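Local coordinates for cupin 2 conserved barrel domain protein (Leptotrichia buccalis, PDB 3RNS) that is of unknown function but folds into conserved cupin beta-barrel domains, at residues Phe42-Asp47 with Asp99-Ile104; Asn67-Ile72 with Ser94-Asp99. All coordinates share one frame; numbering follows the deposited sequence.

Read from the N terminus, the first strand of these contacts to be met is 37-44; the chain leaves it at the turn that carries Asp47, and much later returns along strand 101-108, where contact 1 closes the larger loop. Contact 2 lies wholly within that loop: strand 67-72 is rejoined by strand 93-97, and the shared residue Asp99 then leads through Asn100 into strand 101-108. Contact 1 belongs to a six-stranded antiparallel sheet and contact 2 to a four-stranded one, and Ile95 of the second packs on Leu101 and Leu103 of the first. Around Asp47 the two also meet directly, its OD1 making a salt bridge of 2.8 Å with Arg98 NH1.

Contact 1. Residues Phe42-Asp47 with Asp99-Ile104; sequences FSLAKD and DNLKLI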
ATOM      1  N   PHE A  42      -4.956  -4.027   8.435  1.00 29.49           N
ATOM      2  CA  PHE A  42      -5.759  -3.828   9.632  1.00 29.06           C
ATOM      3  C   PHE A  42      -7.132  -3.316   9.301  1.00 29.56           C
ATOM      4  O   PHE A  42      -7.276  -2.457   8.408  1.00 29.65           O
ATOM      5  CB  PHE A  42      -5.091  -2.791  10.533  1.00 30.93           C
ATOM      6  CG  PHE A  42      -3.890  -3.311  11.268  1.00 31.28           C
ATOM      7  CD1 PHE A  42      -2.659  -3.358  10.663  1.00 32.84           C
ATOM      8  CD2 PHE A  42      -4.014  -3.787  12.554  1.00 35.06           C
ATOM      9  CE1 PHE A  42      -1.567  -3.856  11.349  1.00 35.74           C
ATOM     10  CE2 PHE A  42      -2.910  -4.276  13.261  1.00 35.70           C
ATOM     11  CZ  PHE A  42      -1.695  -4.300  12.647  1.00 37.26           C
ATOM     12  N   SER A  43      -8.151  -3.830   9.994  1.00 29.50           N
ATOM     13  CA  SER A  43      -9.479  -3.198  10.016  1.00 30.11           C
ATOM     14  C   SER A  43      -9.881  -2.981  11.453  1.00 31.01           C
ATOM     15  O   SER A  43      -9.911  -3.934  12.242  1.00 30.37           O
ATOM     16  CB  SER A  43     -10.504  -4.080   9.299  1.00 31.20           C
ATOM     17  OG  SER A  43     -11.805  -3.537   9.355  1.00 30.92           O
ATOM     18  N   LEU A  44     -10.119  -1.723  11.820  1.00 31.15           N
ATOM     19  CA  LEU A  44     -10.492  -1.344  13.167  1.00 32.83           C
ATOM     20  C   LEU A  44     -11.938  -0.890  13.192  1.00 33.66           C
ATOM     21  O   LEU A  44     -12.319  -0.023  12.422  1.00 34.77           O
ATOM     22  CB  LEU A  44      -9.649  -0.162  13.648  1.00 33.45           C
ATOM     23  CG  LEU A  44      -8.201  -0.345  14.024  1.00 35.56           C
ATOM     24  CD1 LEU A  44      -7.390  -0.690  12.779  1.00 34.46           C
ATOM     25  CD2 LEU A  44      -7.687   0.960  14.692  1.00 35.39           C
ATOM     26  N   ALA A  45     -12.737  -1.451  14.074  1.00 34.91           N
ATOM     27  CA  ALA A  45     -14.137  -1.047  14.218  1.00 36.67           C
ATOM     28  C   ALA A  45     -14.119   0.305  14.879  1.00 38.18           C
ATOM     29  O   ALA A  45     -13.143   0.674  15.549  1.00 38.46           O
ATOM     30  CB  ALA A  45     -14.953  -2.042  15.099  1.00 35.35           C
ATOM     31  N   LYS A  46     -15.200   1.040  14.688  1.00 40.11           N
ATOM     32  CA  LYS A  46     -15.358   2.354  15.296  1.00 41.91           C
ATOM     33  C   LYS A  46     -14.991   2.349  16.735  1.00 41.92           C
ATOM     34  O   LYS A  46     -15.404   1.485  17.477  1.00 40.84           O
ATOM     35  CB  LYS A  46     -16.796   2.819  15.167  1.00 43.27           C
ATOM     36  CG  LYS A  46     -17.034   4.185  15.773  1.00 48.64           C
ATOM     37  CD  LYS A  46     -18.519   4.583  15.659  1.00 53.16           C
ATOM     38  CE  LYS A  46     -18.763   5.967  16.224  1.00 57.15           C
ATOM     39  NZ  LYS A  46     -19.801   6.699  15.411  1.00 58.81           N
ATOM     40  N   ASP A  47     -14.204   3.330  17.108  1.00 43.36           N
ATOM     41  CA  ASP A  47     -13.770   3.569  18.473  1.00 45.60           C
ATOM     42  C   ASP A  47     -12.754   2.587  19.003  1.00 45.72           C
ATOM     43  O   ASP A  47     -12.331   2.730  20.128  1.00 47.31           O
ATOM     44  CB  ASP A  47     -14.954   3.778  19.463  1.00 48.15           C
ATOM     45  CG  ASP A  47     -15.687   5.142  19.236  1.00 52.76           C
ATOM     46  OD1 ASP A  47     -15.079   6.123  18.719  1.00 58.32           O
ATOM     47  OD2 ASP A  47     -16.881   5.228  19.547  1.00 58.68           O
ATOM     48  N   ASP A  99     -14.482   5.738  12.652  1.00 44.46           N
ATOM     49  CA  ASP A  99     -15.483   4.903  11.998  1.00 44.96           C
ATOM     50  C   ASP A  99     -14.723   3.590  11.634  1.00 43.08           C
ATOM     51  O   ASP A  99     -13.753   3.235  12.329  1.00 43.63           O
ATOM     52  CB  ASP A  99     -16.010   5.631  10.766  1.00 45.77           C
ATOM     53  CG  ASP A  99     -14.899   6.065   9.843  1.00 48.77           C
ATOM     54  OD1 ASP A  99     -13.808   5.414   9.867  1.00 51.40           O
ATOM     55  OD2 ASP A  99     -15.111   7.057   9.098  1.00 54.55           O
ATOM     56  N   ASN A 100     -15.110   2.868  10.584  1.00 40.96           N
ATOM     57  CA  ASN A 100     -14.376   1.625  10.245  1.00 39.03           C
ATOM     58  C   ASN A 100     -13.096   1.948   9.461  1.00 35.82           C
ATOM     59  O   ASN A 100     -13.137   2.177   8.274  1.00 35.77           O
ATOM     60  CB  ASN A 100     -15.276   0.699   9.457  1.00 39.89           C
ATOM     61  CG  ASN A 100     -14.625  -0.688   9.167  1.00 40.78           C
ATOM     62  OD1 ASN A 100     -15.149  -1.399   8.319  1.00 45.64           O
ATOM     63  ND2 ASN A 100     -13.520  -1.075   9.869  1.00 39.36           N
ATOM     64  N   LEU A 101     -11.977   2.006  10.171  1.00 34.06           N
ATOM     65  CA  LEU A 101     -10.701   2.431   9.636  1.00 32.42           C
ATOM     66  C   LEU A 101      -9.944   1.223   9.133  1.00 31.11           C
ATOM     67  O   LEU A 101      -9.795   0.245   9.853  1.00 29.61           O
ATOM     68  CB  LEU A 101      -9.905   3.116  10.725  1.00 32.54           C
ATOM     69  CG  LEU A 101      -8.552   3.621  10.280  1.00 32.97           C
ATOM     70  CD1 LEU A 101      -8.687   4.723   9.170  1.00 25.62           C
ATOM     71  CD2 LEU A 101      -7.805   4.086  11.511  1.00 30.78           C
ATOM     72  N   LYS A 102      -9.505   1.276   7.879  1.00 29.15           N
ATOM     73  CA  LYS A 102      -8.737   0.180   7.324  1.00 28.00           C
ATOM     74  C   LYS A 102      -7.401   0.706   6.839  1.00 28.52           C
ATOM     75  O   LYS A 102      -7.315   1.777   6.206  1.00 29.59           O
ATOM     76  CB  LYS A 102      -9.499  -0.519   6.195  1.00 27.09           C
ATOM     77  CG  LYS A 102     -10.826  -1.160   6.694  1.00 28.14           C
ATOM     78  CD  LYS A 102     -11.505  -1.923   5.616  1.00 28.21           C
ATOM     79  CE  LYS A 102     -12.865  -2.483   6.084  1.00 29.35           C
ATOM     80  NZ  LYS A 102     -13.474  -3.231   4.942  1.00 27.01           N
ATOM     81  N   LEU A 103      -6.351  -0.052   7.100  1.00 27.39           N
ATOM     82  CA  LEU A 103      -4.989   0.440   6.885  1.00 27.25           C
ATOM     83  C   LEU A 103      -4.154  -0.649   6.301  1.00 27.66           C
ATOM     84  O   LEU A 103      -4.289  -1.837   6.714  1.00 28.57           O
ATOM     85  CB  LEU A 103      -4.388   0.836   8.218  1.00 28.84           C
ATOM     86  CG  LEU A 103      -4.994   1.968   9.052  1.00 30.27           C
ATOM     87  CD1 LEU A 103      -4.335   2.011  10.393  1.00 31.14           C
ATOM     88  CD2 LEU A 103      -4.887   3.321   8.323  1.00 30.55           C
ATOM     89  N   ILE A 104      -3.276  -0.293   5.360  1.00 28.44           N
ATOM     90  CA  ILE A 104      -2.137  -1.118   5.025  1.00 28.39           C
ATOM     91  C   ILE A 104      -0.986  -0.632   5.912  1.00 29.32           C
ATOM     92  O   ILE A 104      -0.697   0.563   5.939  1.00 29.39           O
ATOM     93  CB  ILE A 104      -1.679  -0.976   3.532  1.00 27.93           C
ATOM     94  CG1 ILE A 104      -2.833  -1.184   2.553  1.00 28.27           C
ATOM     95  CG2 ILE A 104      -0.531  -1.960   3.262  1.00 26.43           C
ATOM     96  CD1 ILE A 104      -2.447  -1.043   1.069  1.00 29.62           C
TER
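Asn100 reaches across to Leu44 and Ser43 just beyond the last bridged pair, Leu44 with Leu101, an instance of a side chain adding a second donor to a backbone carbonyl at the end of an antiparallel strand pair. Its CG stands anti to the backbone N (chi1 -175°), and ND2 donates to Leu44 O over 3.0 Å. The carbonyl lies close to the plane of the amide, whereas ND2 stands above the carbonyl plane, 65° out of it. Leu101 N meets the same oxygen in that plane, so Leu44 O is gripped by two donors from different directions. ND2 also lies 3.0 Å from Ser43 OG.

Ser43 and Lys102 form a non-hydrogen-bonded pair, with side chains on the same face. Ser43 OG faces the lysine's aliphatic chain, with Lys102 CE at 3.6 Å. That chain is extended and carries NZ onward to Ile19 O and Asn16 OD1, while Ser43 OG is hydrogen-bonded to Ser21 OG.

The other face is apolar. Leu44 CB and Leu101 CB lie 4.4 Å apart, and Leu44 CD1 lies 3.9 Å from Leu101 O. Phe42 meets Leu103 in the same manner at CB, but its ring leads away from strand 101-104, and its side chain lies about 4 Å from a bound acetate, probably from the crystallisation liquor. Backbone bonds tie these two pairs in both directions; the straightest runs from Leu44 N to Leu101 O, 2.8 Å with 176° at the hydrogen.

The chemistry is divided by face: leucines turn toward Ile95 and Ala97 of the other sheet of this cupin barrel, and polar groups turn toward the 16-21 region, where the buried lysine's ammonium would probably draw much of its stabilisation from the oxygens of Ile19 and Asn16.

Contact 2. Residues Asn67-Ile72 with Ser94-Asp99; sequences NGEIFI and SIEARD
Asn67 and Asp99 finish one end of an antiparallel strand pair in the four-stranded sheet of the cupin barrel, the carboxylate meeting two donors of one residue. Asp99 OD1 takes Asn67 N at 2.7 Å through its syn lone pair, and OD2 takes ND2 at 2.8 Å, also on the syn side. The aspartate's CG sits between its backbone N and carbonyl carbon (chi1 54°), and the amide and carboxylate planes are turned 48° apart. Asn67 O receives Arg98 N, while OD1 of the amide is bonded to Ser80 OG. An alanine in place of Asp99 would probably leave Asn67 N and ND2 without these acceptors and the amide less firmly held.

Farther along, Glu69 and Glu96 exchange backbone bonds in both directions, as do Phe71 and Ser94. The carboxylates of Glu69 and Glu96 share Arg98: NE makes a weak bond of 3.3 Å to Glu69 OE1, part of a salt bridge, and NH2 forms a salt bridge with Glu96 OE2, though its modelled separation is implausibly short and its exact geometry doubtful. Lys76 NZ bridges to Glu69 OE2, and with the guanidinium it would probably ease the repulsion between the two glutamates.

On the opposite face, Ile70 and Ile95 run alongside each other in a common direction, and Ile70 CD1 rests 3.6 Å from Ile95 CG2.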
ATOM      1  N   ASN A  67     -11.847   6.807   8.617  1.00 37.91           N
ATOM      2  CA  ASN A  67     -11.242   7.985   9.208  1.00 40.36           C
ATOM      3  C   ASN A  67     -10.717   7.616  10.542  1.00 39.92           C
ATOM      4  O   ASN A  67     -11.398   6.916  11.237  1.00 40.25           O
ATOM      5  CB  ASN A  67     -12.321   9.064   9.486  1.00 43.03           C
ATOM      6  CG  ASN A  67     -12.848   9.676   8.234  1.00 45.46           C
ATOM      7  OD1 ASN A  67     -12.180  10.507   7.608  1.00 53.18           O
ATOM      8  ND2 ASN A  67     -14.040   9.254   7.831  1.00 48.09           N
ATOM      9  N   GLY A  68      -9.586   8.173  10.936  1.00 40.30           N
ATOM     10  CA  GLY A  68      -9.110   8.025  12.288  1.00 41.97           C
ATOM     11  C   GLY A  68      -8.135   9.081  12.736  1.00 44.13           C
ATOM     12  O   GLY A  68      -7.925  10.071  12.045  1.00 42.88           O
ATOM     13  N   GLU A  69      -7.553   8.852  13.911  1.00 46.59           N
ATOM     14  CA  GLU A  69      -6.641   9.787  14.555  1.00 50.36           C
ATOM     15  C   GLU A  69      -5.401   9.026  15.044  1.00 51.73           C
ATOM     16  O   GLU A  69      -5.526   7.926  15.602  1.00 50.40           O
ATOM     17  CB  GLU A  69      -7.355  10.483  15.708  1.00 52.33           C
ATOM     18  CG  GLU A  69      -8.663  11.147  15.259  1.00 56.52           C
ATOM     19  CD  GLU A  69      -9.291  12.099  16.301  1.00 62.76           C
ATOM     20  OE1 GLU A  69      -9.435  11.723  17.486  1.00 66.21           O
ATOM     21  OE2 GLU A  69      -9.667  13.235  15.914  1.00 66.47           O
ATOM     22  N   ILE A  70      -4.222   9.593  14.801  1.00 53.82           N
ATOM     23  CA  ILE A  70      -2.981   8.991  15.242  1.00 55.99           C
ATOM     24  C   ILE A  70      -2.398   9.931  16.261  1.00 59.53           C
ATOM     25  O   ILE A  70      -2.345  11.124  16.017  1.00 61.24           O
ATOM     26  CB  ILE A  70      -1.957   8.814  14.107  1.00 55.91           C
ATOM     27  CG1 ILE A  70      -2.633   8.508  12.755  1.00 56.40           C
ATOM     28  CG2 ILE A  70      -0.981   7.685  14.451  1.00 55.47           C
ATOM     29  CD1 ILE A  70      -2.977   7.044  12.527  1.00 55.91           C
ATOM     30  N   PHE A  71      -2.003   9.417  17.413  1.00 61.41           N
ATOM     31  CA  PHE A  71      -1.367  10.245  18.412  1.00 65.19           C
ATOM     32  C   PHE A  71       0.028   9.722  18.535  1.00 66.98           C
ATOM     33  O   PHE A  71       0.215   8.601  18.977  1.00 66.92           O
ATOM     34  CB  PHE A  71      -2.080  10.155  19.746  1.00 65.94           C
ATOM     35  CG  PHE A  71      -3.550  10.470  19.674  1.00 66.84           C
ATOM     36  CD1 PHE A  71      -4.023  11.743  19.974  1.00 69.67           C
ATOM     37  CD2 PHE A  71      -4.469   9.477  19.315  1.00 66.83           C
ATOM     38  CE1 PHE A  71      -5.390  12.020  19.920  1.00 70.09           C
ATOM     39  CE2 PHE A  71      -5.826   9.740  19.246  1.00 66.23           C
ATOM     40  CZ  PHE A  71      -6.294  11.015  19.549  1.00 68.40           C
ATOM     41  N   ILE A  72       0.996  10.515  18.086  1.00 69.64           N
ATOM     42  CA  ILE A  72       2.407  10.138  18.125  1.00 71.44           C
ATOM     43  C   ILE A  72       3.023  10.955  19.230  1.00 75.13           C
ATOM     44  O   ILE A  72       2.919  12.191  19.207  1.00 76.48           O
ATOM     45  CB  ILE A  72       3.155  10.460  16.798  1.00 70.94           C
ATOM     46  CG1 ILE A  72       2.244  10.256  15.583  1.00 68.80           C
ATOM     47  CG2 ILE A  72       4.422   9.621  16.685  1.00 70.63           C
ATOM     48  CD1 ILE A  72       2.975  10.123  14.253  1.00 67.27           C
ATOM     49  N   SER A  94      -0.488   5.628  19.093  1.00 50.42           N
ATOM     50  CA  SER A  94      -1.723   4.899  19.083  1.00 49.21           C
ATOM     51  C   SER A  94      -2.457   5.327  17.827  1.00 47.35           C
ATOM     52  O   SER A  94      -2.221   6.439  17.319  1.00 48.07           O
ATOM     53  CB  SER A  94      -2.545   5.192  20.351  1.00 50.42           C
ATOM     54  OG  SER A  94      -2.801   6.585  20.476  1.00 53.97           O
ATOM     55  N   ILE A  95      -3.332   4.446  17.338  1.00 45.72           N
ATOM     56  CA  ILE A  95      -4.250   4.738  16.208  1.00 45.12           C
ATOM     57  C   ILE A  95      -5.699   4.442  16.618  1.00 44.07           C
ATOM     58  O   ILE A  95      -6.011   3.294  16.998  1.00 44.81           O
ATOM     59  CB  ILE A  95      -3.937   3.899  14.982  1.00 44.62           C
ATOM     60  CG1 ILE A  95      -2.455   4.064  14.581  1.00 48.16           C
ATOM     61  CG2 ILE A  95      -4.835   4.284  13.802  1.00 43.21           C
ATOM     62  CD1 ILE A  95      -2.070   3.302  13.287  1.00 47.84           C
ATOM     63  N   GLU A  96      -6.553   5.467  16.561  1.00 42.10           N
ATOM     64  CA  GLU A  96      -7.959   5.358  16.934  1.00 41.93           C
ATOM     65  C   GLU A  96      -8.835   5.454  15.700  1.00 39.52           C
ATOM     66  O   GLU A  96      -8.675   6.323  14.848  1.00 38.52           O
ATOM     67  CB  GLU A  96      -8.362   6.451  17.936  1.00 43.40           C
ATOM     68  CG  GLU A  96      -7.615   6.403  19.247  1.00 48.31           C
ATOM     69  CD  GLU A  96      -8.153   7.406  20.329  1.00 54.31           C
ATOM     70  OE1 GLU A  96      -7.643   7.392  21.475  1.00 56.68           O
ATOM     71  OE2 GLU A  96      -9.075   8.195  20.032  1.00 57.41           O
ATOM     72  N   ALA A  97      -9.773   4.541  15.603  1.00 38.38           N
ATOM     73  CA  ALA A  97     -10.753   4.560  14.531  1.00 38.21           C
ATOM     74  C   ALA A  97     -11.976   5.422  14.916  1.00 40.46           C
ATOM     75  O   ALA A  97     -12.618   5.152  15.920  1.00 40.79           O
ATOM     76  CB  ALA A  97     -11.193   3.112  14.227  1.00 34.89           C
ATOM     77  N   ARG A  98     -12.317   6.415  14.086  1.00 42.56           N
ATOM     78  CA  ARG A  98     -13.517   7.243  14.269  1.00 44.70           C
ATOM     79  C   ARG A  98     -14.732   6.609  13.614  1.00 44.83           C
ATOM     80  O   ARG A  98     -15.846   6.907  13.956  1.00 46.36           O
ATOM     81  CB  ARG A  98     -13.296   8.640  13.675  1.00 45.42           C
ATOM     82  CG  ARG A  98     -12.231   9.406  14.425  1.00 50.74           C
ATOM     83  CD  ARG A  98     -12.748   9.912  15.783  1.00 57.52           C
ATOM     84  NE  ARG A  98     -11.808   9.561  16.848  1.00 61.09           N
ATOM     85  CZ  ARG A  98     -11.962   8.593  17.731  1.00 62.66           C
ATOM     86  NH1 ARG A  98     -13.056   7.848  17.766  1.00 64.95           N
ATOM     87  NH2 ARG A  98     -11.003   8.384  18.611  1.00 65.93           N
ATOM     88  N   ASP A  99     -14.482   5.738  12.652  1.00 44.46           N
ATOM     89  CA  ASP A  99     -15.483   4.903  11.998  1.00 44.96           C
ATOM     90  C   ASP A  99     -14.723   3.590  11.634  1.00 43.08           C
ATOM     91  O   ASP A  99     -13.753   3.235  12.329  1.00 43.63           O
ATOM     92  CB  ASP A  99     -16.010   5.631  10.766  1.00 45.77           C
ATOM     93  CG  ASP A  99     -14.899   6.065   9.843  1.00 48.77           C
ATOM     94  OD1 ASP A  99     -13.808   5.414   9.867  1.00 51.40           O
ATOM     95  OD2 ASP A  99     -15.111   7.057   9.098  1.00 54.55           O
TER